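Local coordinates for hypothetical methylmalonyl-CoA decarboxylase alpha subunit (Sulfolobus tokodaii, PDB 1X0U), which is of unconfirmed function but belongs to the carboxyl transferase family, has a ClpP/crotonase-type fold and forms an assembly of six chains, at residues D79-G84 against Y96-T101; I164-I169 against L184-I189; I169-A174 against I189-D194; V330-E335 against V367-Y372; L363-D368 against K401-V406. All coordinates share one frame; numbering follows the deposited sequence.

The five contacts fall in the two seven-stranded mixed sheets of the chain. Contacts 1, 2 and 3 belong to the first sheet and contacts 4 and 5 to the second. Contacts 2 and 3 are successive parts of the same strand pair and share Ile169 and Ile189. Contact 1 lies in the hairpin on the other side of strand 129-133, its centre about 15 Å from that of contact 3. The two touch where Phe100 CE1 meets Pro173 CG at 3.9 Å. Contacts 4 and 5 share Val367 and Asp368 on strand 363-369, with centres about 10 Å apart. Contacts 1 and 5, on opposite sides of the chain's centre, have centres about 43 Å apart.

Contact 1: D79-G84 against Y96-T101; sequences DGVVTG and YAQDFT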
# COMPACT_ATOMS: atom_id res chain seq x y z
N ASP A 79 38.27 19.87 -1.13
CA ASP A 79 37.61 21.08 -0.65
C ASP A 79 37.37 21.17 0.86
O ASP A 79 36.46 21.88 1.30
CB ASP A 79 36.28 21.28 -1.38
CG ASP A 79 35.77 22.71 -1.30
OD1 ASP A 79 34.54 22.90 -1.34
OD2 ASP A 79 36.58 23.66 -1.22
N GLY A 80 38.16 20.45 1.65
CA GLY A 80 38.01 20.52 3.10
C GLY A 80 37.26 19.43 3.86
O GLY A 80 37.08 19.54 5.07
N VAL A 81 36.84 18.37 3.18
CA VAL A 81 36.12 17.31 3.87
C VAL A 81 36.38 15.94 3.24
O VAL A 81 36.46 15.81 2.02
CB VAL A 81 34.59 17.61 3.88
CG1 VAL A 81 34.04 17.60 2.46
CG2 VAL A 81 33.83 16.61 4.76
N VAL A 82 36.55 14.92 4.07
CA VAL A 82 36.77 13.57 3.56
C VAL A 82 35.44 12.86 3.72
O VAL A 82 34.84 12.87 4.80
CB VAL A 82 37.85 12.81 4.37
CG1 VAL A 82 38.13 11.46 3.72
CG2 VAL A 82 39.13 13.63 4.46
N THR A 83 34.97 12.25 2.64
CA THR A 83 33.69 11.55 2.65
C THR A 83 33.81 10.17 2.02
O THR A 83 34.58 9.95 1.10
CB THR A 83 32.62 12.35 1.88
OG1 THR A 83 33.13 12.73 0.59
CG2 THR A 83 32.22 13.61 2.64
N GLY A 84 33.02 9.25 2.55
CA GLY A 84 33.02 7.89 2.07
C GLY A 84 32.39 6.97 3.09
O GLY A 84 31.64 7.41 3.97
N TYR A 96 31.91 11.55 7.36
CA TYR A 96 32.63 12.64 6.74
C TYR A 96 33.49 13.18 7.87
O TYR A 96 33.11 13.12 9.04
CB TYR A 96 31.71 13.72 6.17
CG TYR A 96 30.89 14.50 7.16
CD1 TYR A 96 29.54 14.22 7.34
CD2 TYR A 96 31.45 15.56 7.88
CE1 TYR A 96 28.77 14.98 8.21
CE2 TYR A 96 30.68 16.32 8.75
CZ TYR A 96 29.34 16.02 8.90
OH TYR A 96 28.57 16.75 9.78
N ALA A 97 34.68 13.65 7.51
CA ALA A 97 35.61 14.20 8.47
C ALA A 97 36.13 15.48 7.86
O ALA A 97 36.81 15.45 6.83
CB ALA A 97 36.75 13.22 8.72
N GLN A 98 35.77 16.61 8.46
CA GLN A 98 36.21 17.89 7.96
C GLN A 98 37.68 18.08 8.32
O GLN A 98 38.12 17.70 9.41
CB GLN A 98 35.34 19.00 8.55
CG GLN A 98 33.88 18.92 8.12
CD GLN A 98 33.00 19.96 8.78
OE1 GLN A 98 32.96 20.08 10.01
NE2 GLN A 98 32.28 20.73 7.97
N ASP A 99 38.44 18.65 7.40
CA ASP A 99 39.86 18.88 7.61
C ASP A 99 40.07 20.35 7.94
O ASP A 99 40.01 21.21 7.05
CB ASP A 99 40.65 18.53 6.36
CG ASP A 99 42.13 18.48 6.60
OD1 ASP A 99 42.59 19.16 7.55
OD2 ASP A 99 42.83 17.78 5.85
N PHE A 100 40.32 20.64 9.21
CA PHE A 100 40.51 22.02 9.67
C PHE A 100 41.69 22.73 8.99
O PHE A 100 41.73 23.95 8.96
CB PHE A 100 40.70 22.06 11.19
CG PHE A 100 40.75 23.46 11.76
CD1 PHE A 100 39.58 24.19 11.94
CD2 PHE A 100 41.97 24.07 12.04
CE1 PHE A 100 39.61 25.51 12.39
CE2 PHE A 100 42.02 25.39 12.49
CZ PHE A 100 40.84 26.12 12.67
N THR A 101 42.62 21.96 8.45
CA THR A 101 43.79 22.55 7.80
C THR A 101 43.47 23.11 6.42
O THR A 101 44.30 23.79 5.82
CB THR A 101 44.94 21.53 7.63
OG1 THR A 101 44.62 20.60 6.60
CG2 THR A 101 45.19 20.79 8.94
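Val81, Val82 and Thr83 pair with Gln98, Ala97 and Tyr96 as antiparallel neighbours at the open end of the hairpin of strands 81-88 and 91-98. Val82 and Ala97 are the hydrogen-bonded pair. Val82 N lies 2.8 Å from Ala97 O, and Ala97 N lies 2.8 Å from Val82 O. Just beyond the paired residues, Asp99 N donates to Gly80 O at 2.8 Å. That bond is straight at the hydrogen (172°), but the donor stands above the carbonyl plane. The Val82 and Ala97 side chains share one face, covered by helix 42-49. Val81, Thr83, Tyr96 and Gln98 share the other, where helix 109-125 packs. There Tyr96 CB rests 3.6 Å from Thr83 CG2 and 3.9 Å from Val81 CG2. Tyr96 CG sits between the backbone N and the carbonyl carbon (chi1 66°), and the ring runs obliquely past Val81 CG2. Gln98 CG lies 4.1 Å from Val81 CG2. The amide beyond it bonds to Asp134 N and His111. Asp99 OD1 accepts from Thr101 N at 2.9 Å and from Thr101 OG1 at 2.7 Å, both from the same face of the carboxylate. This fixes the chain as it leaves the strand. The arrangement is the open end of an antiparallel beta hairpin in the first mixed sheet, followed by an Asx turn at Asp99.

Contact 2: I164-I169 against L184-I189; sequences IPQITI and LTDFII
Ile167 and Ile189 meet on one face of a parallel strand pair, while Thr168 and Ile188 meet on the other. Ile167 CG2 lies 3.8 Å from Ile189 CD1, and the two side chains cross at a slant. Ile167 CG1 also approaches the Phe187 ring obliquely, 4.4 Å from Phe187 CD2. On the opposite face, Thr168 OG1 is placed between its own backbone N and carbonyl carbon (chi1 75°). This sets Thr168 OG1 against the flank of Ile188, 3.3 Å from Ile188 CG1. The Thr185 side chain leans toward Thr168 and Gln166. Its very short approach to the Thr168 methyl is doubtful.

The backbones bond in the parallel manner. Thr168 N donates to Phe187 O at 2.9 Å, and Thr168 O accepts from Ile189 N at 2.9 Å. The start of the pairing is different, because Asp186 clamps Gln166. Asp186 OD2 accepts from Gln166 N at 2.9 Å, on the anti side and 27° out of the carboxylate plane. In return Asp186 N donates to Gln166 O at 2.8 Å, and Phe187 N adds a weak bond to that oxygen. A water lies 2.7 Å from Asp186 OD2 and also within hydrogen-bonding reach of Ile164 O, with more acceptors near it than protons to give. Asp186 OD1 has its partner in Asn519 of a second subunit.

Helix 239-252 covers the face of Ile167, Ile169 and Ile189, and Phe355 meets Phe187 edge-to-face. Helices 109-125 and 144-160 pack round Thr185, and strand 129-133 flanks strand 166-170 on its other edge.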
# COMPACT_ATOMS: atom_id res chain seq x y z
N ILE A 164 17.99 6.50 9.59
CA ILE A 164 19.34 5.99 9.79
C ILE A 164 19.95 6.76 10.95
O ILE A 164 19.84 7.99 11.02
CB ILE A 164 20.22 6.14 8.50
CG1 ILE A 164 20.13 7.57 7.95
CG2 ILE A 164 19.76 5.15 7.44
CD1 ILE A 164 21.17 7.86 6.84
N PRO A 165 20.60 6.06 11.89
CA PRO A 165 21.23 6.71 13.04
C PRO A 165 22.21 7.78 12.58
O PRO A 165 23.01 7.54 11.68
CB PRO A 165 21.95 5.56 13.75
CG PRO A 165 21.20 4.34 13.31
CD PRO A 165 20.94 4.63 11.85
N GLN A 166 22.15 8.95 13.20
CA GLN A 166 23.04 10.05 12.87
C GLN A 166 23.79 10.54 14.09
O GLN A 166 23.20 11.15 15.00
CB GLN A 166 22.24 11.22 12.29
CG GLN A 166 21.57 10.93 10.96
CD GLN A 166 20.71 12.09 10.52
OE1 GLN A 166 19.57 12.25 10.98
NE2 GLN A 166 21.27 12.94 9.66
N ILE A 167 25.09 10.28 14.11
CA ILE A 167 25.95 10.68 15.23
C ILE A 167 26.99 11.72 14.79
O ILE A 167 27.62 11.58 13.75
CB ILE A 167 26.70 9.46 15.79
CG1 ILE A 167 25.70 8.40 16.25
CG2 ILE A 167 27.58 9.88 16.95
CD1 ILE A 167 26.32 7.05 16.57
N THR A 168 27.17 12.77 15.58
CA THR A 168 28.15 13.79 15.22
C THR A 168 29.23 13.86 16.29
O THR A 168 28.93 13.85 17.48
CB THR A 168 27.54 15.20 15.13
OG1 THR A 168 27.30 15.70 16.45
CG2 THR A 168 26.25 15.19 14.36
N ILE A 169 30.49 13.91 15.87
CA ILE A 169 31.58 14.08 16.83
C ILE A 169 31.97 15.52 16.60
O ILE A 169 32.45 15.88 15.52
CB ILE A 169 32.81 13.19 16.52
CG1 ILE A 169 32.45 11.71 16.68
CG2 ILE A 169 33.96 13.54 17.46
CD1 ILE A 169 33.61 10.80 16.41
N LEU A 184 20.62 18.74 14.39
CA LEU A 184 19.66 17.90 13.70
C LEU A 184 19.96 16.40 13.74
O LEU A 184 19.09 15.60 13.42
CB LEU A 184 19.51 18.37 12.24
CG LEU A 184 18.85 19.74 12.01
CD1 LEU A 184 18.98 20.12 10.53
CD2 LEU A 184 17.39 19.70 12.43
N THR A 185 21.17 16.00 14.12
CA THR A 185 21.49 14.57 14.19
C THR A 185 20.97 14.05 15.55
O THR A 185 20.54 14.83 16.39
CB THR A 185 23.01 14.31 14.05
OG1 THR A 185 23.70 14.94 15.13
CG2 THR A 185 23.53 14.85 12.71
N ASP A 186 21.02 12.74 15.77
CA ASP A 186 20.49 12.16 17.02
C ASP A 186 21.35 12.33 18.28
O ASP A 186 20.82 12.54 19.36
CB ASP A 186 20.19 10.68 16.81
CG ASP A 186 19.32 10.43 15.57
OD1 ASP A 186 18.23 11.04 15.47
OD2 ASP A 186 19.73 9.62 14.72
N PHE A 187 22.67 12.22 18.13
CA PHE A 187 23.57 12.34 19.27
C PHE A 187 24.78 13.20 18.93
O PHE A 187 25.35 13.09 17.85
CB PHE A 187 24.11 10.97 19.71
CG PHE A 187 23.04 9.99 20.12
CD1 PHE A 187 22.51 10.02 21.41
CD2 PHE A 187 22.55 9.06 19.21
CE1 PHE A 187 21.50 9.14 21.78
CE2 PHE A 187 21.54 8.17 19.58
CZ PHE A 187 21.02 8.22 20.86
N ILE A 188 25.15 14.07 19.87
CA ILE A 188 26.32 14.90 19.70
C ILE A 188 27.35 14.51 20.76
O ILE A 188 27.11 14.67 21.96
CB ILE A 188 26.01 16.41 19.83
CG1 ILE A 188 25.15 16.89 18.66
CG2 ILE A 188 27.30 17.20 19.85
CD1 ILE A 188 24.83 18.38 18.73
N ILE A 189 28.48 13.98 20.31
CA ILE A 189 29.58 13.61 21.18
C ILE A 189 30.62 14.71 20.97
O ILE A 189 31.09 14.92 19.86
CB ILE A 189 30.18 12.26 20.78
CG1 ILE A 189 29.11 11.17 20.92
CG2 ILE A 189 31.42 11.98 21.62
CD1 ILE A 189 29.47 9.86 20.25
O HOH W 1 18.25 9.78 12.43

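Contact 3: I169-A174 against I189-D194; sequences IMAGPA and IMIKGD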
# COMPACT_ATOMS: atom_id res chain seq x y z
N ILE A 169 30.49 13.91 15.87
CA ILE A 169 31.58 14.08 16.83
C ILE A 169 31.97 15.52 16.60
O ILE A 169 32.45 15.88 15.52
CB ILE A 169 32.81 13.19 16.52
CG1 ILE A 169 32.45 11.71 16.68
CG2 ILE A 169 33.96 13.54 17.46
CD1 ILE A 169 33.61 10.80 16.41
N MET A 170 31.72 16.37 17.59
CA MET A 170 32.08 17.77 17.49
C MET A 170 33.54 17.85 17.95
O MET A 170 33.82 17.85 19.14
CB MET A 170 31.18 18.63 18.39
CG MET A 170 31.57 20.11 18.43
SD MET A 170 31.85 20.77 16.78
CE MET A 170 30.22 20.32 16.02
N ALA A 171 34.46 17.89 16.99
CA ALA A 171 35.88 17.95 17.32
C ALA A 171 36.53 19.21 16.76
O ALA A 171 37.66 19.17 16.26
CB ALA A 171 36.59 16.69 16.80
N GLY A 172 35.81 20.33 16.85
CA GLY A 172 36.31 21.59 16.33
C GLY A 172 35.65 22.81 16.94
O GLY A 172 34.89 22.68 17.90
N PRO A 173 35.92 24.02 16.41
CA PRO A 173 35.38 25.31 16.86
C PRO A 173 34.23 25.79 15.97
O PRO A 173 34.39 26.73 15.20
CB PRO A 173 36.58 26.22 16.75
CG PRO A 173 37.18 25.76 15.46
CD PRO A 173 37.04 24.23 15.48
N ALA A 174 33.07 25.16 16.11
CA ALA A 174 31.90 25.51 15.31
C ALA A 174 31.19 26.81 15.68
O ALA A 174 30.86 27.06 16.85
CB ALA A 174 30.90 24.35 15.33
N ILE A 189 28.48 13.98 20.31
CA ILE A 189 29.58 13.61 21.18
C ILE A 189 30.62 14.71 20.97
O ILE A 189 31.09 14.92 19.86
CB ILE A 189 30.18 12.26 20.78
CG1 ILE A 189 29.11 11.17 20.92
CG2 ILE A 189 31.42 11.98 21.62
CD1 ILE A 189 29.47 9.86 20.25
N MET A 190 30.96 15.40 22.05
CA MET A 190 31.90 16.51 21.97
C MET A 190 33.06 16.35 22.94
O MET A 190 32.88 15.83 24.05
CB MET A 190 31.15 17.81 22.27
CG MET A 190 31.99 19.06 22.11
SD MET A 190 30.93 20.50 22.16
CE MET A 190 32.14 21.81 22.31
N ILE A 191 34.23 16.80 22.52
CA ILE A 191 35.43 16.73 23.35
C ILE A 191 35.58 18.05 24.10
O ILE A 191 35.33 19.11 23.54
CB ILE A 191 36.71 16.51 22.50
CG1 ILE A 191 36.60 15.22 21.69
CG2 ILE A 191 37.94 16.46 23.40
CD1 ILE A 191 35.76 15.33 20.45
N LYS A 192 35.95 17.99 25.38
CA LYS A 192 36.12 19.24 26.10
C LYS A 192 37.56 19.69 25.99
O LYS A 192 38.47 18.87 26.06
CB LYS A 192 35.68 19.13 27.58
CG LYS A 192 35.91 17.79 28.27
CD LYS A 192 35.06 17.73 29.55
CE LYS A 192 35.06 16.35 30.22
NZ LYS A 192 36.17 16.18 31.20
N GLY A 193 37.75 20.98 25.78
CA GLY A 193 39.08 21.54 25.64
C GLY A 193 38.99 22.90 24.98
O GLY A 193 37.95 23.29 24.44
N ASP A 194 40.10 23.62 25.01
CA ASP A 194 40.18 24.95 24.43
C ASP A 194 39.79 24.99 22.96
O ASP A 194 39.17 25.95 22.52
CB ASP A 194 41.60 25.50 24.57
CG ASP A 194 41.74 26.88 23.99
OD1 ASP A 194 41.18 27.83 24.58
OD2 ASP A 194 42.39 27.03 22.94
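Met170 N donates to Ile189 O at 2.8 Å, with an N-H...O angle of 154° and the donor tilted modestly from the carbonyl plane. It is the last backbone bond of the pairing between strands 166-170 and 187-191. The Met170 and Met190 alpha carbons are 4.7 Å apart, but those of Ala171 and Ile191 are already 6.2 Å apart. The chains part here.

The two methionines lie side by side and point the same way. In both, CG is anti to the backbone N. Met190 then runs on extended, while Met170 bends at chi2 and chi3 and leads its end away. Contact is therefore made by the base of Met170 along the length of Met190: Met170 CG lies 3.8 Å from Met190 SD, and Met170 CB lies 3.8 Å from Met190 CG.

After Met170 the chain leaves the main sheet for a small parallel one in which strand 173-175 pairs with strand 197-199. In the crotonase-type fold a small second sheet likewise accompanies the main one. Met198 of strand 197-199 packs on both methionines, which thus link the main sheet to the small one.

On the other side, Ile191 bridges the chains where they begin to separate. Ile191 CD1 turns back over the neighbouring strand, to 3.9 Å from Ile169 CG2 and 4.0 Å from Ala171 CB. Ile191 CD1 also lies 3.4 Å from Met170 O. The Ile191 side chain packs as well on Val236 of strand 234-236 and on Tyr196.

Contact 4: V330-E335 against V367-Y372; sequences VANNPE and VDTPGY
The side-chain amide of Asn332 presents one face to Thr369. Thr369 CB stands almost directly over Asn332 CG at 3.5 Å, and the Thr369 methyl lies over the same face. At one end of the amide, the edge turns to the backbone where Val367 joins Asp368. Asn332 CG is anti to its own carbonyl carbon (chi1 -54°), which carries the amide across to strand 363-369. Asn332 CB lies 3.3 Å from Asp368 O. The second flat group is the carboxylate of Asp368. Pro334 CG comes up to Asp368 OD2 at 3.7 Å, the two side chains crossing near a right angle.

The contact joins the outgoing ends of the two strands in a beta-alpha-beta unit: strand 325-332, helix 343-358 and strand 363-369. The short strand segments run at 40° to each other, with axes 5.7 Å apart at closest. The chains splay here, and side chains take over from regular backbone pairing.

Asp368 forms salt bridges through OD1 to Lys408 and through OD2 to Arg407, and OD2 also bonds to Tyr289 OH. Thr369 OG1 is anti to the backbone N (chi1 175°), pointed away from the amide. It bonds to Gly339 O and weakly to Gly371 N.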
# COMPACT_ATOMS: atom_id res chain seq x y z
N VAL A 330 14.55 4.63 31.04
CA VAL A 330 14.18 5.95 31.51
C VAL A 330 13.89 5.72 32.99
O VAL A 330 13.00 4.93 33.34
CB VAL A 330 12.91 6.46 30.81
CG1 VAL A 330 12.58 7.87 31.29
CG2 VAL A 330 13.12 6.45 29.32
N ALA A 331 14.65 6.39 33.85
CA ALA A 331 14.48 6.18 35.29
C ALA A 331 14.68 7.46 36.08
O ALA A 331 15.68 8.14 35.91
CB ALA A 331 15.45 5.11 35.76
N ASN A 332 13.72 7.78 36.95
CA ASN A 332 13.81 8.98 37.77
C ASN A 332 14.98 8.87 38.74
O ASN A 332 15.25 7.79 39.27
CB ASN A 332 12.51 9.20 38.53
CG ASN A 332 11.31 9.22 37.61
OD1 ASN A 332 11.17 10.11 36.76
ND2 ASN A 332 10.44 8.23 37.75
N ASN A 333 15.67 9.98 38.96
CA ASN A 333 16.83 9.99 39.85
C ASN A 333 16.48 10.73 41.13
O ASN A 333 16.29 11.94 41.12
CB ASN A 333 18.01 10.68 39.15
CG ASN A 333 19.30 10.61 39.97
OD1 ASN A 333 20.33 11.17 39.58
ND2 ASN A 333 19.25 9.93 41.10
N PRO A 334 16.38 10.00 42.24
CA PRO A 334 16.05 10.56 43.56
C PRO A 334 17.10 11.56 44.05
O PRO A 334 16.78 12.51 44.76
CB PRO A 334 16.00 9.32 44.46
CG PRO A 334 15.71 8.19 43.52
CD PRO A 334 16.55 8.54 42.32
N GLU A 335 18.34 11.33 43.66
CA GLU A 335 19.46 12.17 44.05
C GLU A 335 19.47 13.60 43.50
O GLU A 335 20.24 14.43 43.97
CB GLU A 335 20.76 11.47 43.70
CG GLU A 335 20.97 10.19 44.48
CD GLU A 335 22.14 9.37 43.98
OE1 GLU A 335 22.57 8.47 44.72
OE2 GLU A 335 22.61 9.61 42.84
N VAL A 367 10.27 3.78 37.86
CA VAL A 367 9.67 4.95 38.47
C VAL A 367 9.84 5.24 39.95
O VAL A 367 9.76 4.35 40.79
CB VAL A 367 8.14 4.96 38.17
CG1 VAL A 367 7.51 6.27 38.65
CG2 VAL A 367 7.91 4.75 36.67
N ASP A 368 10.03 6.53 40.23
CA ASP A 368 10.15 7.05 41.59
C ASP A 368 10.21 8.56 41.46
O ASP A 368 11.25 9.18 41.61
CB ASP A 368 11.41 6.53 42.30
CG ASP A 368 11.43 6.91 43.78
OD1 ASP A 368 10.39 7.39 44.28
OD2 ASP A 368 12.48 6.71 44.43
N THR A 369 9.06 9.14 41.17
CA THR A 369 8.95 10.58 40.99
C THR A 369 7.71 11.10 41.71
O THR A 369 6.62 10.54 41.57
CB THR A 369 8.90 10.94 39.48
OG1 THR A 369 8.69 12.35 39.33
CG2 THR A 369 7.79 10.16 38.77
N PRO A 370 7.87 12.17 42.50
CA PRO A 370 6.79 12.81 43.26
C PRO A 370 6.02 13.86 42.48
O PRO A 370 5.01 14.38 42.96
CB PRO A 370 7.55 13.42 44.42
CG PRO A 370 8.77 13.95 43.73
CD PRO A 370 9.17 12.79 42.83
N GLY A 371 6.49 14.19 41.28
CA GLY A 371 5.82 15.20 40.48
C GLY A 371 6.82 16.09 39.76
O GLY A 371 7.89 15.64 39.40
N TYR A 372 6.47 17.36 39.55
CA TYR A 372 7.34 18.29 38.84
C TYR A 372 7.94 19.35 39.75
O TYR A 372 7.44 19.59 40.84
CB TYR A 372 6.55 18.98 37.70
CG TYR A 372 6.02 18.00 36.67
CD1 TYR A 372 4.97 17.13 36.99
CD2 TYR A 372 6.63 17.88 35.42
CE1 TYR A 372 4.57 16.15 36.08
CE2 TYR A 372 6.23 16.91 34.52
CZ TYR A 372 5.21 16.04 34.86
OH TYR A 372 4.87 15.03 34.01

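Contact 5: L363-D368 against K401-V406; sequences LISLVD and KITVIV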
# COMPACT_ATOMS: atom_id res chain seq x y z
N LEU A 363 11.62 0.02 25.42
CA LEU A 363 11.84 0.96 26.51
C LEU A 363 11.41 0.48 27.90
O LEU A 363 10.30 -0.01 28.08
CB LEU A 363 11.13 2.28 26.23
CG LEU A 363 11.68 3.15 25.11
CD1 LEU A 363 10.59 4.13 24.64
CD2 LEU A 363 12.93 3.89 25.60
N ILE A 364 12.29 0.65 28.87
CA ILE A 364 11.98 0.27 30.24
C ILE A 364 11.93 1.49 31.14
O ILE A 364 12.88 2.28 31.19
CB ILE A 364 13.04 -0.69 30.82
CG1 ILE A 364 13.06 -2.00 30.03
CG2 ILE A 364 12.73 -0.98 32.28
CD1 ILE A 364 11.73 -2.72 30.03
N SER A 365 10.81 1.65 31.85
CA SER A 365 10.67 2.75 32.79
C SER A 365 10.82 2.22 34.23
O SER A 365 10.25 1.19 34.59
CB SER A 365 9.30 3.42 32.67
OG SER A 365 9.12 4.01 31.40
N LEU A 366 11.60 2.93 35.03
CA LEU A 366 11.82 2.60 36.43
C LEU A 366 11.35 3.88 37.10
O LEU A 366 11.96 4.93 36.92
CB LEU A 366 13.30 2.32 36.70
CG LEU A 366 13.83 1.15 35.86
CD1 LEU A 366 15.35 1.10 35.87
CD2 LEU A 366 13.24 -0.13 36.37
N VAL A 367 10.27 3.78 37.86
CA VAL A 367 9.67 4.95 38.47
C VAL A 367 9.84 5.24 39.95
O VAL A 367 9.76 4.35 40.79
CB VAL A 367 8.14 4.96 38.17
CG1 VAL A 367 7.51 6.27 38.65
CG2 VAL A 367 7.91 4.75 36.67
N ASP A 368 10.03 6.53 40.23
CA ASP A 368 10.15 7.05 41.59
C ASP A 368 10.21 8.56 41.46
O ASP A 368 11.25 9.18 41.61
CB ASP A 368 11.41 6.53 42.30
CG ASP A 368 11.43 6.91 43.78
OD1 ASP A 368 10.39 7.39 44.28
OD2 ASP A 368 12.48 6.71 44.43
N LYS A 401 6.92 -1.55 25.56
CA LYS A 401 7.07 -0.64 26.68
C LYS A 401 6.64 -1.32 27.98
O LYS A 401 5.53 -1.82 28.09
CB LYS A 401 6.24 0.63 26.44
CG LYS A 401 6.82 1.53 25.34
CD LYS A 401 5.89 2.68 25.02
CE LYS A 401 4.58 2.17 24.43
NZ LYS A 401 3.67 3.30 24.19
N ILE A 402 7.55 -1.34 28.95
CA ILE A 402 7.28 -1.94 30.26
C ILE A 402 7.68 -0.97 31.35
O ILE A 402 8.77 -0.38 31.30
CB ILE A 402 8.08 -3.25 30.46
CG1 ILE A 402 7.70 -4.29 29.41
CG2 ILE A 402 7.77 -3.84 31.83
CD1 ILE A 402 8.55 -5.54 29.44
N THR A 403 6.80 -0.81 32.33
CA THR A 403 7.07 0.07 33.44
C THR A 403 7.22 -0.72 34.74
O THR A 403 6.43 -1.63 35.02
CB THR A 403 5.95 1.12 33.61
OG1 THR A 403 5.95 2.00 32.48
CG2 THR A 403 6.18 1.96 34.86
N VAL A 404 8.25 -0.38 35.50
CA VAL A 404 8.50 -1.00 36.78
C VAL A 404 8.58 0.14 37.79
O VAL A 404 9.54 0.90 37.81
CB VAL A 404 9.82 -1.79 36.83
CG1 VAL A 404 10.04 -2.33 38.25
CG2 VAL A 404 9.79 -2.94 35.85
N ILE A 405 7.54 0.24 38.61
CA ILE A 405 7.48 1.28 39.63
C ILE A 405 8.24 0.82 40.86
O ILE A 405 7.85 -0.13 41.54
CB ILE A 405 6.00 1.59 39.96
CG1 ILE A 405 5.30 2.08 38.69
CG2 ILE A 405 5.92 2.60 41.10
CD1 ILE A 405 3.82 2.41 38.84
N VAL A 406 9.36 1.49 41.13
CA VAL A 406 10.22 1.17 42.26
C VAL A 406 9.67 1.76 43.56
O VAL A 406 9.54 1.06 44.56
CB VAL A 406 11.65 1.70 41.98
CG1 VAL A 406 12.50 1.68 43.24
CG2 VAL A 406 12.29 0.83 40.92
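Two parallel strands of the second mixed sheet, 363-369 and 401-406, pair in register from Leu363 beside Lys401 to Val367 beside Ile405. Five backbone bonds alternate between them. Ile402 N donates to Leu363 O at 3.2 Å, and Ile402 O accepts from Ser365 N at 2.9 Å. Val404 N to Ser365 O is the shortest, at 2.7 Å. Val404 O takes Val367 N at 3.0 Å, and Val406 N reaches Val367 O at 2.9 Å, on a lone pair but bent at the hydrogen (133°).

Each strand follows a helix, as in alternating beta-alpha architecture: 343-358 before the first, 383-396 before the second. One face carries aliphatic pairs lying side by side. Ile364 CD1 packs on Ile402 CB at 3.7 Å; its chi2 of -59° swings that methyl across. Leu366 CD2 meets Val404 CB at 3.8 Å. Helix 494-505 packs on Ile364 and Ile402, helix 291-298 on Leu366, and Trp430 on Val404.

The other face is mixed. Val367 CG2 slants against Thr403 CG2 at 3.7 Å. Ser365 CB lies beside Thr403 OG1, but Ser365 OG bonds to Met417 O and Thr403 OG1 to Ser418 O. Lys401 NZ bonds to Phe394 O and Ala397 O.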